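Local coordinates for protein gamma-glutamyltranspeptidase (Streptomyces lincolnensis, PDB 6J3A) that probably cleaves or transfers amide-linked groups, as an LmbA-like gamma-glutamyltranspeptidase homologue of the Ntn-hydrolase superfamily, at residues V61-A66 with R73-Q78; A259-D264 with V281-L286; V270-P275 with T482-I487; W276-V281 with D504-W509; G431-A436 with V495-T500. All coordinates share one frame; numbering follows the deposited sequence.

Contact 1: residues V61-A66 with R73-Q78; sequences VPILLA and RVLCGQ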
# COMPACT_ATOMS: atom_id res chain seq x y z
N VAL A 61 22.18 -13.78 1.20
CA VAL A 61 20.82 -13.98 0.74
C VAL A 61 20.63 -15.40 0.17
O VAL A 61 21.40 -15.82 -0.68
CB VAL A 61 20.39 -12.92 -0.31
CG1 VAL A 61 21.22 -12.99 -1.58
CG2 VAL A 61 18.92 -13.05 -0.64
N PRO A 62 19.63 -16.15 0.67
CA PRO A 62 19.05 -17.26 -0.10
C PRO A 62 17.98 -16.76 -1.06
O PRO A 62 17.11 -16.00 -0.65
CB PRO A 62 18.40 -18.16 0.96
CG PRO A 62 18.70 -17.55 2.29
CD PRO A 62 19.15 -16.14 2.06
N ILE A 63 18.03 -17.19 -2.32
CA ILE A 63 17.00 -16.82 -3.29
C ILE A 63 16.30 -18.08 -3.79
O ILE A 63 16.95 -19.02 -4.24
CB ILE A 63 17.59 -16.05 -4.48
CG1 ILE A 63 18.47 -14.89 -4.00
CG2 ILE A 63 16.47 -15.54 -5.38
CD1 ILE A 63 19.35 -14.30 -5.08
N LEU A 64 14.97 -18.08 -3.70
CA LEU A 64 14.13 -19.11 -4.32
C LEU A 64 13.53 -18.56 -5.59
O LEU A 64 12.80 -17.58 -5.55
CB LEU A 64 13.00 -19.50 -3.39
CG LEU A 64 13.31 -20.59 -2.37
CD1 LEU A 64 12.24 -20.62 -1.30
CD2 LEU A 64 13.41 -21.95 -3.06
N LEU A 65 13.81 -19.21 -6.71
CA LEU A 65 13.27 -18.78 -7.99
C LEU A 65 12.36 -19.87 -8.57
O LEU A 65 12.59 -21.06 -8.38
CB LEU A 65 14.38 -18.37 -8.96
CG LEU A 65 15.61 -19.26 -9.17
CD1 LEU A 65 16.23 -18.97 -10.54
CD2 LEU A 65 16.66 -19.08 -8.09
N ALA A 66 11.31 -19.43 -9.26
CA ALA A 66 10.36 -20.32 -9.90
C ALA A 66 10.02 -19.72 -11.26
O ALA A 66 8.95 -19.12 -11.40
CB ALA A 66 9.11 -20.46 -9.05
N ARG A 73 14.08 -23.62 -8.05
CA ARG A 73 15.53 -23.70 -7.97
C ARG A 73 15.98 -22.72 -6.88
O ARG A 73 15.39 -21.65 -6.71
CB ARG A 73 16.10 -23.34 -9.35
CG ARG A 73 17.48 -23.88 -9.68
CD ARG A 73 17.48 -25.37 -9.98
NE ARG A 73 18.85 -25.81 -10.25
CZ ARG A 73 19.42 -26.94 -9.84
NH1 ARG A 73 18.76 -27.84 -9.11
NH2 ARG A 73 20.69 -27.18 -10.17
N VAL A 74 16.99 -23.12 -6.11
CA VAL A 74 17.60 -22.30 -5.04
C VAL A 74 18.92 -21.73 -5.54
O VAL A 74 19.72 -22.44 -6.13
CB VAL A 74 17.88 -23.14 -3.77
CG1 VAL A 74 18.73 -22.37 -2.76
CG2 VAL A 74 16.58 -23.55 -3.10
N LEU A 75 19.13 -20.44 -5.28
CA LEU A 75 20.40 -19.76 -5.57
C LEU A 75 21.03 -19.37 -4.24
O LEU A 75 20.56 -18.45 -3.57
CB LEU A 75 20.20 -18.56 -6.49
CG LEU A 75 21.41 -17.67 -6.79
CD1 LEU A 75 22.67 -18.45 -7.11
CD2 LEU A 75 21.08 -16.73 -7.93
N CYS A 76 22.08 -20.09 -3.87
CA CYS A 76 22.73 -19.93 -2.59
C CYS A 76 23.70 -18.77 -2.61
O CYS A 76 24.74 -18.83 -3.27
CB CYS A 76 23.49 -21.19 -2.19
SG CYS A 76 24.39 -20.98 -0.63
N GLY A 77 23.34 -17.73 -1.87
CA GLY A 77 24.22 -16.60 -1.63
C GLY A 77 24.60 -16.48 -0.17
O GLY A 77 24.88 -15.38 0.31
N GLN A 78 24.57 -17.59 0.55
CA GLN A 78 25.12 -17.67 1.89
C GLN A 78 26.60 -18.04 1.79
O GLN A 78 26.94 -19.11 1.29
CB GLN A 78 24.38 -18.69 2.73
CG GLN A 78 25.01 -18.93 4.09
CD GLN A 78 25.01 -17.69 4.94
OE1 GLN A 78 23.95 -17.23 5.38
NE2 GLN A 78 26.19 -17.12 5.16
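With chi1 at 47°, Leu65 CG stands between its own backbone N and carbonyl carbon, a crowded position that places it 3.4 Å from Arg73 O. Leu64 on the other face has CG anti to its carbonyl carbon (chi1 -87°), and its CD2 meets Val74 CG2 at 3.6 Å. Leu65 CD2 comes to 3.2 Å from Arg73 O and to 3.9 Å from Leu75 CB, so one methyl covers both a backbone carbonyl and the root of the next side chain but one. Ile63 and Leu75 lie side by side and point the same way, CD1 of the isoleucine 4.1 Å from CD2 of the leucine. Arg73 also starts out beside Leu65, but its guanidinium end leads away from strand 61-66. The backbones run antiparallel as a beta hairpin. Ile63 and Leu75 form a hydrogen-bonded pair, with Leu75 N to Ile63 O at 2.8 Å, and so do Leu65 and Arg73, with Leu65 N to Arg73 O at 2.9 Å in an almost straight hydrogen bond (174° at the hydrogen). Leu64 and Val74 form the non-hydrogen-bonded pair between them. Ile63, Leu65 and Leu75 face helix 111-122, where Trp115, His122 and Leu117 cover them. Pro62 and Leu64 look the other way, toward Pro485 and Ile487. The hairpin's outer edges are both taken: Leu64 and Ala66 bond through their backbones to strand 433-436, while Val74 and Cys76 bond to strand 256-265.

Contact 2: residues A259-D264 with V281-L286; sequences APATYD and VLLQQL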
# COMPACT_ATOMS: atom_id res chain seq x y z
N ALA A 259 18.92 -27.69 -5.77
CA ALA A 259 17.54 -28.13 -5.71
C ALA A 259 17.04 -27.64 -4.36
O ALA A 259 17.81 -27.61 -3.40
CB ALA A 259 17.45 -29.65 -5.79
N PRO A 260 15.75 -27.27 -4.28
CA PRO A 260 15.16 -26.95 -2.99
C PRO A 260 14.87 -28.19 -2.17
O PRO A 260 14.73 -29.27 -2.72
CB PRO A 260 13.84 -26.28 -3.37
CG PRO A 260 13.47 -26.90 -4.67
CD PRO A 260 14.78 -27.12 -5.38
N ALA A 261 14.78 -28.02 -0.86
CA ALA A 261 14.16 -29.01 0.01
C ALA A 261 12.66 -28.80 -0.13
O ALA A 261 12.20 -27.66 -0.17
CB ALA A 261 14.61 -28.81 1.45
N THR A 262 11.91 -29.89 -0.24
CA THR A 262 10.48 -29.81 -0.53
C THR A 262 9.70 -30.80 0.31
O THR A 262 10.22 -31.82 0.72
CB THR A 262 10.16 -30.17 -1.99
OG1 THR A 262 10.50 -31.54 -2.20
CG2 THR A 262 10.92 -29.28 -2.97
N TYR A 263 8.43 -30.50 0.52
CA TYR A 263 7.54 -31.39 1.23
C TYR A 263 6.11 -31.19 0.75
O TYR A 263 5.60 -30.07 0.70
CB TYR A 263 7.64 -31.16 2.73
CG TYR A 263 6.89 -32.19 3.52
CD1 TYR A 263 7.31 -33.51 3.55
CD2 TYR A 263 5.73 -31.84 4.24
CE1 TYR A 263 6.61 -34.48 4.26
CE2 TYR A 263 5.03 -32.79 4.97
CZ TYR A 263 5.47 -34.11 4.97
OH TYR A 263 4.79 -35.05 5.69
N ASP A 264 5.48 -32.31 0.38
CA ASP A 264 4.09 -32.34 -0.05
C ASP A 264 3.14 -32.42 1.15
O ASP A 264 3.26 -33.31 2.00
CB ASP A 264 3.88 -33.52 -1.00
CG ASP A 264 4.59 -33.32 -2.35
OD1 ASP A 264 5.26 -32.28 -2.56
OD2 ASP A 264 4.46 -34.21 -3.21
N VAL A 281 13.08 -26.69 8.63
CA VAL A 281 12.35 -26.77 9.89
C VAL A 281 10.85 -26.46 9.73
O VAL A 281 10.02 -26.94 10.51
CB VAL A 281 13.00 -25.89 10.99
CG1 VAL A 281 12.52 -24.44 10.95
CG2 VAL A 281 12.73 -26.48 12.37
N LEU A 282 10.52 -25.65 8.71
CA LEU A 282 9.12 -25.42 8.30
C LEU A 282 8.52 -26.73 7.78
O LEU A 282 7.43 -27.14 8.20
CB LEU A 282 9.03 -24.33 7.21
CG LEU A 282 7.63 -23.72 6.95
CD1 LEU A 282 7.72 -22.28 6.43
CD2 LEU A 282 6.77 -24.56 6.02
N LEU A 283 9.26 -27.37 6.88
CA LEU A 283 8.86 -28.65 6.31
C LEU A 283 8.67 -29.73 7.41
O LEU A 283 7.70 -30.48 7.38
CB LEU A 283 9.86 -29.10 5.23
CG LEU A 283 10.26 -28.12 4.11
CD1 LEU A 283 11.25 -28.70 3.11
CD2 LEU A 283 9.03 -27.68 3.35
N GLN A 284 9.57 -29.77 8.38
CA GLN A 284 9.45 -30.70 9.52
C GLN A 284 8.20 -30.44 10.35
O GLN A 284 7.58 -31.38 10.84
CB GLN A 284 10.69 -30.66 10.42
CG GLN A 284 11.87 -31.44 9.86
CD GLN A 284 12.86 -31.89 10.92
OE1 GLN A 284 14.05 -31.60 10.82
NE2 GLN A 284 12.38 -32.61 11.93
N GLN A 285 7.85 -29.18 10.49
CA GLN A 285 6.61 -28.81 11.19
C GLN A 285 5.35 -29.31 10.47
O GLN A 285 4.38 -29.71 11.13
CB GLN A 285 6.56 -27.30 11.41
CG GLN A 285 7.49 -26.83 12.51
CD GLN A 285 7.57 -25.31 12.58
OE1 GLN A 285 6.76 -24.68 13.24
NE2 GLN A 285 8.54 -24.74 11.88
N LEU A 286 5.39 -29.30 9.14
CA LEU A 286 4.29 -29.78 8.30
C LEU A 286 4.17 -31.29 8.35
O LEU A 286 3.06 -31.83 8.45
CB LEU A 286 4.52 -29.37 6.84
CG LEU A 286 4.34 -27.90 6.48
CD1 LEU A 286 4.80 -27.66 5.05
CD2 LEU A 286 2.90 -27.47 6.65
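Leu283 reaches from helix 280-288 to strand 256-265, where it lies against Ala261 and Tyr263. Its CB is 3.9 Å from Tyr263 CB. From there chi1 of -51° sets CG anti to the carbonyl carbon, and the two methyls divide the strand between them. CD1 lies over the backbone, 3.5 Å from Ala261 C and 3.6 Å from Thr262 N, with Ala261 CB also close. CD2 meets Tyr263 CB at 3.8 Å. A turn further along the helix, Leu286 takes up the tyrosine ring: its CB is 3.8 Å from Tyr263 CD2 and 3.9 Å from Tyr263 CE2, the two side chains sliding past each other in opposite directions. The strand and helix segments run nearly parallel, 17° apart with axes 8.5 Å from each other, as expected where an outer helix lies along a sheet in the alpha-beta-beta-alpha sandwich of Ntn hydrolases. An alanine in place of Tyr263 would keep the CB contact with Leu283, but would probably open a gap beside Leu286 where CD2 and CE2 had been. Strand 268-272 extends the same surface, its Val270 touching both leucines. On other sides of the helix, Gln284 bonds to Tyr320 and Asp315, and Gln285 NE2 bonds to Val281 O and to Asp507 O.

Contact 3: residues V270-P275 with T482-I487; sequences VCKAGP and TLTPSI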
# COMPACT_ATOMS: atom_id res chain seq x y z
N VAL A 270 5.58 -27.21 -0.43
CA VAL A 270 6.35 -26.05 0.02
C VAL A 270 7.82 -26.27 -0.34
O VAL A 270 8.36 -27.33 -0.09
CB VAL A 270 6.23 -25.83 1.53
CG1 VAL A 270 6.92 -24.53 1.91
CG2 VAL A 270 4.76 -25.78 1.92
N CYS A 271 8.44 -25.24 -0.93
CA CYS A 271 9.86 -25.25 -1.28
C CYS A 271 10.65 -24.33 -0.37
O CYS A 271 10.25 -23.20 -0.12
CB CYS A 271 10.06 -24.81 -2.74
SG CYS A 271 9.19 -25.87 -3.91
N LYS A 272 11.80 -24.83 0.09
CA LYS A 272 12.70 -24.11 1.00
C LYS A 272 14.14 -24.32 0.60
O LYS A 272 14.44 -25.14 -0.25
CB LYS A 272 12.52 -24.63 2.43
CG LYS A 272 11.10 -24.55 2.98
CD LYS A 272 10.61 -23.11 3.15
CE LYS A 272 11.23 -22.46 4.38
NZ LYS A 272 11.10 -20.97 4.38
N ALA A 273 15.03 -23.57 1.24
CA ALA A 273 16.47 -23.80 1.09
C ALA A 273 16.88 -25.01 1.90
O ALA A 273 16.27 -25.30 2.93
CB ALA A 273 17.26 -22.58 1.55
N GLY A 274 17.92 -25.70 1.43
CA GLY A 274 18.46 -26.89 2.11
C GLY A 274 18.91 -26.68 3.54
O GLY A 274 19.02 -25.53 3.99
N PRO A 275 19.22 -27.77 4.27
CA PRO A 275 19.44 -27.71 5.73
C PRO A 275 20.70 -26.98 6.21
O PRO A 275 20.90 -26.86 7.43
CB PRO A 275 19.48 -29.19 6.14
CG PRO A 275 19.94 -29.90 4.91
CD PRO A 275 19.69 -29.05 3.70
N THR A 482 19.73 -18.43 9.47
CA THR A 482 18.29 -18.25 9.75
C THR A 482 17.45 -17.84 8.53
O THR A 482 16.23 -17.96 8.54
CB THR A 482 18.04 -17.22 10.87
OG1 THR A 482 18.83 -16.05 10.64
CG2 THR A 482 18.38 -17.83 12.22
N LEU A 483 18.13 -17.39 7.48
CA LEU A 483 17.50 -16.84 6.28
C LEU A 483 16.80 -17.94 5.50
O LEU A 483 17.44 -18.90 5.07
CB LEU A 483 18.56 -16.17 5.40
CG LEU A 483 19.53 -15.23 6.13
CD1 LEU A 483 20.38 -14.48 5.12
CD2 LEU A 483 18.83 -14.27 7.11
N THR A 484 15.50 -17.77 5.29
CA THR A 484 14.67 -18.85 4.81
C THR A 484 13.43 -18.38 4.05
O THR A 484 12.32 -18.35 4.59
CB THR A 484 14.30 -19.81 5.96
OG1 THR A 484 13.42 -20.81 5.47
CG2 THR A 484 13.66 -19.07 7.16
N PRO A 485 13.61 -18.05 2.76
CA PRO A 485 12.44 -17.74 1.93
C PRO A 485 11.63 -18.99 1.58
O PRO A 485 12.10 -20.11 1.80
CB PRO A 485 13.05 -17.11 0.67
CG PRO A 485 14.44 -17.64 0.60
CD PRO A 485 14.86 -18.03 1.99
N SER A 486 10.44 -18.78 1.03
CA SER A 486 9.52 -19.87 0.68
C SER A 486 8.93 -19.66 -0.70
O SER A 486 8.71 -18.53 -1.14
CB SER A 486 8.37 -19.96 1.67
OG SER A 486 8.83 -19.98 3.01
N ILE A 487 8.68 -20.78 -1.37
CA ILE A 487 7.80 -20.82 -2.53
C ILE A 487 6.83 -21.98 -2.32
O ILE A 487 7.23 -23.07 -1.94
CB ILE A 487 8.58 -20.92 -3.86
CG1 ILE A 487 9.22 -19.57 -4.18
CG2 ILE A 487 7.66 -21.36 -5.00
CD1 ILE A 487 9.94 -19.48 -5.52
O HOH W 1 14.34 -21.29 2.93
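Lys272 brings its ammonium group against the segment 482-487, among oxygens of Thr484, Pro485 and Ser486. The chain leaves the strand and bends at chi2 (-66°) and again at chi3, turning CD and CE back toward this segment. NZ then bonds to Thr484 OG1 at 2.6 Å, to Ser486 OG at 2.8 Å and to Pro485 O at 2.9 Å, where it sits above the carbonyl plane; a weak bond to Thr484 O adds to these. Asp507 adds a salt bridge to NZ, so the buried charge is surrounded by five oxygens, among which its three N-H must be shared. A methionine in place of Lys272 would probably leave the Asp507 carboxylate without its countercharge and the two hydroxyls without this shared donor. Beside NZ, a water accepts from Ala273 N and donates to both Thr484 OG1 and Pro485 O, bridging the backbones where they have left the strand pairing. Cys271 and Ile487 form the antiparallel hydrogen-bonded pair: Cys271 N reaches Ile487 O at 2.7 Å and Ile487 N reaches Cys271 O at 3.1 Å. Their CB atoms lie 4.3 Å apart on one face of the sheet, and the end of Ile487 runs on toward Leu64 and Ala66. Segments some 207 residues apart in sequence are thus paired as antiparallel strands within one beta layer of the fold.

Contact 4: residues W276-V281 with D504-W509; sequences WSQGPV and DQQDQW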
# COMPACT_ATOMS: atom_id res chain seq x y z
N TRP A 276 21.53 -26.49 5.29
CA TRP A 276 22.49 -25.40 5.60
C TRP A 276 21.78 -24.09 6.02
O TRP A 276 22.40 -23.21 6.62
CB TRP A 276 23.47 -25.14 4.44
CG TRP A 276 22.81 -24.84 3.14
CD1 TRP A 276 22.51 -25.74 2.16
CD2 TRP A 276 22.32 -23.57 2.68
NE1 TRP A 276 21.87 -25.11 1.11
CE2 TRP A 276 21.74 -23.78 1.40
CE3 TRP A 276 22.32 -22.27 3.21
CZ2 TRP A 276 21.17 -22.74 0.65
CZ3 TRP A 276 21.75 -21.23 2.46
CH2 TRP A 276 21.19 -21.48 1.19
N SER A 277 20.50 -23.95 5.66
CA SER A 277 19.62 -22.97 6.27
C SER A 277 18.74 -23.66 7.32
O SER A 277 18.74 -24.88 7.41
CB SER A 277 18.75 -22.32 5.20
OG SER A 277 17.69 -23.18 4.81
N GLN A 278 17.96 -22.88 8.07
CA GLN A 278 16.87 -23.46 8.88
C GLN A 278 15.64 -23.84 8.05
O GLN A 278 14.65 -24.34 8.60
CB GLN A 278 16.44 -22.50 10.01
CG GLN A 278 15.73 -21.22 9.55
CD GLN A 278 15.06 -20.44 10.68
OE1 GLN A 278 14.99 -19.22 10.63
NE2 GLN A 278 14.54 -21.14 11.69
N GLY A 279 15.68 -23.58 6.74
CA GLY A 279 14.54 -23.76 5.84
C GLY A 279 13.69 -24.99 6.08
O GLY A 279 12.47 -24.89 6.27
N PRO A 280 14.34 -26.16 6.11
CA PRO A 280 13.66 -27.42 6.35
C PRO A 280 12.86 -27.56 7.64
O PRO A 280 12.02 -28.45 7.72
CB PRO A 280 14.80 -28.42 6.31
CG PRO A 280 15.73 -27.84 5.30
CD PRO A 280 15.73 -26.39 5.66
N VAL A 281 13.08 -26.69 8.63
CA VAL A 281 12.35 -26.77 9.89
C VAL A 281 10.85 -26.46 9.73
O VAL A 281 10.02 -26.94 10.51
CB VAL A 281 13.00 -25.89 10.99
CG1 VAL A 281 12.52 -24.44 10.95
CG2 VAL A 281 12.73 -26.48 12.37
N ASP A 504 15.06 -16.46 14.42
CA ASP A 504 14.49 -17.76 14.80
C ASP A 504 12.97 -17.81 14.72
O ASP A 504 12.38 -18.88 14.83
CB ASP A 504 14.96 -18.15 16.20
CG ASP A 504 16.44 -18.41 16.26
OD1 ASP A 504 16.97 -19.10 15.37
OD2 ASP A 504 17.09 -17.90 17.19
N GLN A 505 12.34 -16.65 14.53
CA GLN A 505 10.91 -16.59 14.29
C GLN A 505 10.51 -16.77 12.81
O GLN A 505 9.34 -17.05 12.53
CB GLN A 505 10.33 -15.28 14.83
CG GLN A 505 10.48 -15.09 16.33
CD GLN A 505 11.81 -14.46 16.74
OE1 GLN A 505 12.00 -13.25 16.63
NE2 GLN A 505 12.74 -15.28 17.23
N GLN A 506 11.47 -16.64 11.87
CA GLN A 506 11.18 -16.66 10.42
C GLN A 506 10.29 -17.81 9.96
O GLN A 506 9.24 -17.58 9.36
CB GLN A 506 12.48 -16.70 9.60
CG GLN A 506 13.23 -15.39 9.52
CD GLN A 506 14.09 -15.27 8.27
OE1 GLN A 506 15.17 -14.66 8.31
NE2 GLN A 506 13.62 -15.82 7.16
N ASP A 507 10.73 -19.04 10.22
CA ASP A 507 9.95 -20.23 9.86
C ASP A 507 8.96 -20.69 10.93
O ASP A 507 8.44 -21.81 10.84
CB ASP A 507 10.87 -21.39 9.46
CG ASP A 507 11.26 -21.37 7.99
OD1 ASP A 507 10.53 -20.80 7.15
OD2 ASP A 507 12.31 -21.96 7.68
N GLN A 508 8.72 -19.87 11.95
CA GLN A 508 7.54 -20.05 12.80
C GLN A 508 6.42 -19.22 12.20
O GLN A 508 5.31 -19.70 11.91
CB GLN A 508 7.83 -19.61 14.24
CG GLN A 508 9.07 -20.23 14.87
CD GLN A 508 9.16 -19.94 16.36
OE1 GLN A 508 8.22 -20.24 17.12
NE2 GLN A 508 10.29 -19.36 16.80
N TRP A 509 6.73 -17.95 12.00
CA TRP A 509 5.77 -17.00 11.47
C TRP A 509 5.28 -17.43 10.10
O TRP A 509 4.08 -17.36 9.83
CB TRP A 509 6.40 -15.61 11.41
CG TRP A 509 6.57 -14.93 12.75
CD1 TRP A 509 5.87 -15.16 13.91
CD2 TRP A 509 7.47 -13.86 13.04
NE1 TRP A 509 6.31 -14.32 14.91
CE2 TRP A 509 7.29 -13.51 14.40
CE3 TRP A 509 8.43 -13.17 12.28
CZ2 TRP A 509 8.03 -12.50 15.01
CZ3 TRP A 509 9.16 -12.16 12.88
CH2 TRP A 509 8.96 -11.84 14.24
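Val281 and Asp507 approach with their CA atoms 7.0 Å apart, where the N-terminal parts of helices 280-288 and 506-519 come together without a clear hydrogen bond between them. Asp507 carries the contact. Val281 chi1 of 86° sets CG1 between the backbone N and the carbonyl carbon, 3.8 Å from Asp507 CB. The carboxylate goes past toward the turn before the helix. There OD2 of Asp507 is 3.4 Å from Gly279 CA and 3.3 Å from Gly279 O; OD2 and Gly279 O are both acceptors, so their closeness is no bond. The carboxylate is held from outside the two segments, by Lys272 at OD1 and by Thr484 at OD2. Gln278 slides past Asp507 in the opposite direction, its CG 4.0 Å from Asp507 OD2, and continues extended toward Gln506, which it crosses at about a right angle. Within the turn Ser277 OG accepts from Gly279 N at 2.8 Å, a capping bond, and a CB on Gly279 would clash with that hydroxyl. In the other segment Gln508 NE2 bonds back to Asp504 O at 2.9 Å. The arrangement is helix-to-helix packing, consistent with a helical layer lying over the sheet in this family.

Contact 5: residues G431-A436 with V495-T500; sequences GNMVAA and VMAFGT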
# COMPACT_ATOMS: atom_id res chain seq x y z
N GLY A 431 4.62 -14.68 -15.24
CA GLY A 431 4.41 -15.67 -14.19
C GLY A 431 5.66 -16.14 -13.45
O GLY A 431 5.56 -17.00 -12.58
N ASN A 432 6.82 -15.58 -13.79
CA ASN A 432 8.06 -15.89 -13.05
C ASN A 432 7.87 -15.42 -11.61
O ASN A 432 7.25 -14.38 -11.37
CB ASN A 432 9.27 -15.16 -13.66
CG ASN A 432 9.50 -15.51 -15.13
OD1 ASN A 432 9.58 -16.68 -15.49
ND2 ASN A 432 9.64 -14.50 -15.98
N MET A 433 8.36 -16.19 -10.65
CA MET A 433 8.33 -15.76 -9.25
C MET A 433 9.72 -15.82 -8.66
O MET A 433 10.59 -16.55 -9.15
CB MET A 433 7.41 -16.63 -8.41
CG MET A 433 6.01 -16.75 -8.98
SD MET A 433 4.98 -17.81 -7.96
CE MET A 433 4.32 -16.60 -6.84
N VAL A 434 9.90 -15.04 -7.60
CA VAL A 434 11.15 -15.01 -6.83
C VAL A 434 10.83 -14.67 -5.36
O VAL A 434 9.93 -13.89 -5.08
CB VAL A 434 12.16 -14.04 -7.48
CG1 VAL A 434 11.73 -12.59 -7.33
CG2 VAL A 434 13.55 -14.25 -6.93
N ALA A 435 11.55 -15.29 -4.43
CA ALA A 435 11.43 -14.97 -2.99
C ALA A 435 12.83 -14.97 -2.40
O ALA A 435 13.53 -15.99 -2.47
CB ALA A 435 10.55 -15.99 -2.28
N ALA A 436 13.24 -13.85 -1.82
CA ALA A 436 14.61 -13.70 -1.31
C ALA A 436 14.57 -13.11 0.08
O ALA A 436 13.78 -12.21 0.35
CB ALA A 436 15.43 -12.81 -2.23
N VAL A 495 2.37 -21.22 -7.08
CA VAL A 495 1.31 -20.22 -6.81
C VAL A 495 1.64 -19.09 -5.85
O VAL A 495 0.98 -18.06 -5.93
CB VAL A 495 -0.01 -20.83 -6.28
CG1 VAL A 495 -0.59 -21.80 -7.28
CG2 VAL A 495 0.17 -21.49 -4.91
N MET A 496 2.59 -19.26 -4.93
CA MET A 496 2.82 -18.27 -3.87
C MET A 496 4.32 -18.19 -3.56
O MET A 496 5.00 -19.21 -3.49
CB MET A 496 2.00 -18.60 -2.61
CG MET A 496 2.02 -17.52 -1.52
SD MET A 496 0.76 -17.69 -0.22
CE MET A 496 1.23 -19.27 0.48
N ALA A 497 4.81 -16.97 -3.40
CA ALA A 497 6.20 -16.70 -3.07
C ALA A 497 6.16 -15.75 -1.90
O ALA A 497 5.54 -14.69 -1.99
CB ALA A 497 6.93 -16.05 -4.24
N PHE A 498 6.83 -16.12 -0.82
CA PHE A 498 6.69 -15.41 0.43
C PHE A 498 7.92 -15.53 1.33
O PHE A 498 8.87 -16.27 1.04
CB PHE A 498 5.39 -15.85 1.14
CG PHE A 498 5.34 -17.31 1.49
CD1 PHE A 498 5.15 -18.27 0.50
CD2 PHE A 498 5.43 -17.73 2.81
CE1 PHE A 498 5.08 -19.62 0.83
CE2 PHE A 498 5.37 -19.07 3.15
CZ PHE A 498 5.18 -20.02 2.15
N GLY A 499 7.89 -14.75 2.40
CA GLY A 499 8.94 -14.77 3.41
C GLY A 499 8.77 -13.69 4.44
O GLY A 499 7.79 -12.95 4.44
N THR A 500 9.75 -13.62 5.34
CA THR A 500 9.76 -12.63 6.41
C THR A 500 11.13 -12.63 7.06
O THR A 500 11.77 -13.67 7.14
CB THR A 500 8.72 -12.93 7.53
OG1 THR A 500 8.83 -11.96 8.57
CG2 THR A 500 8.90 -14.30 8.16
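Met433, Ala435 and Ala497 probably lie where the two beta layers of the family's sandwich face each other. No hydrogen bond joins strands 433-436 and 495-499; they pass with axes 6.1 Å apart at an angle of 18°, a close approach that suits the small alanines between them. Ala435 CB is 4.1 Å from Ala497 CB and 3.7 Å from Phe498 O, so it rests on backbone as much as on side chain. Ala497 CB in turn reaches Val434 O at 3.8 Å. The longer Met433 closes the other end. Its chain is straight as far as SD, then bends at chi3 (89°) to lay CE over the opposite backbone, 3.5 Å from Ala497 N and 3.6 Å from Met496 C. The same methyl touches Ala497 CB at 3.7 Å. Just there strand 493-499 carries a classic beta bulge, Val495 and Met496 both facing Ala488 of the adjoining strand. Met496 and Phe498 point away from strand 433-436 and pack on helix 506-519, the phenylalanine against Phe513 and Phe514. Within strand 433-436, Met433 and Ala435 pair through their backbones with Ala66 and Leu64 on one side, and Val434 and Ala436 with strand 424-428 on the other.

How the contacts relate
Contact 3 lies at the middle of the set, its centre about 7 Å from that of contact 4, about 8 Å from contact 2, about 9 Å from contact 1 and about 11 Å from contact 5. Contacts 1, 3 and 5 lie in the beta layers: strand 61-66 neighbours 433-436, and 486-490 neighbours 493-499. Contact 2 lays helix 280-288 on strand 256-265, and contact 4, sharing Val281, joins that helix to helix 506-519. Along the chain contact 1 closes first; contacts 2, 3 and 4 interlace, and contact 5 falls between the two segments of contact 4. Early and late parts of the sequence are thereby woven together, with Lys272 and Asp507 linking contacts 3 and 4.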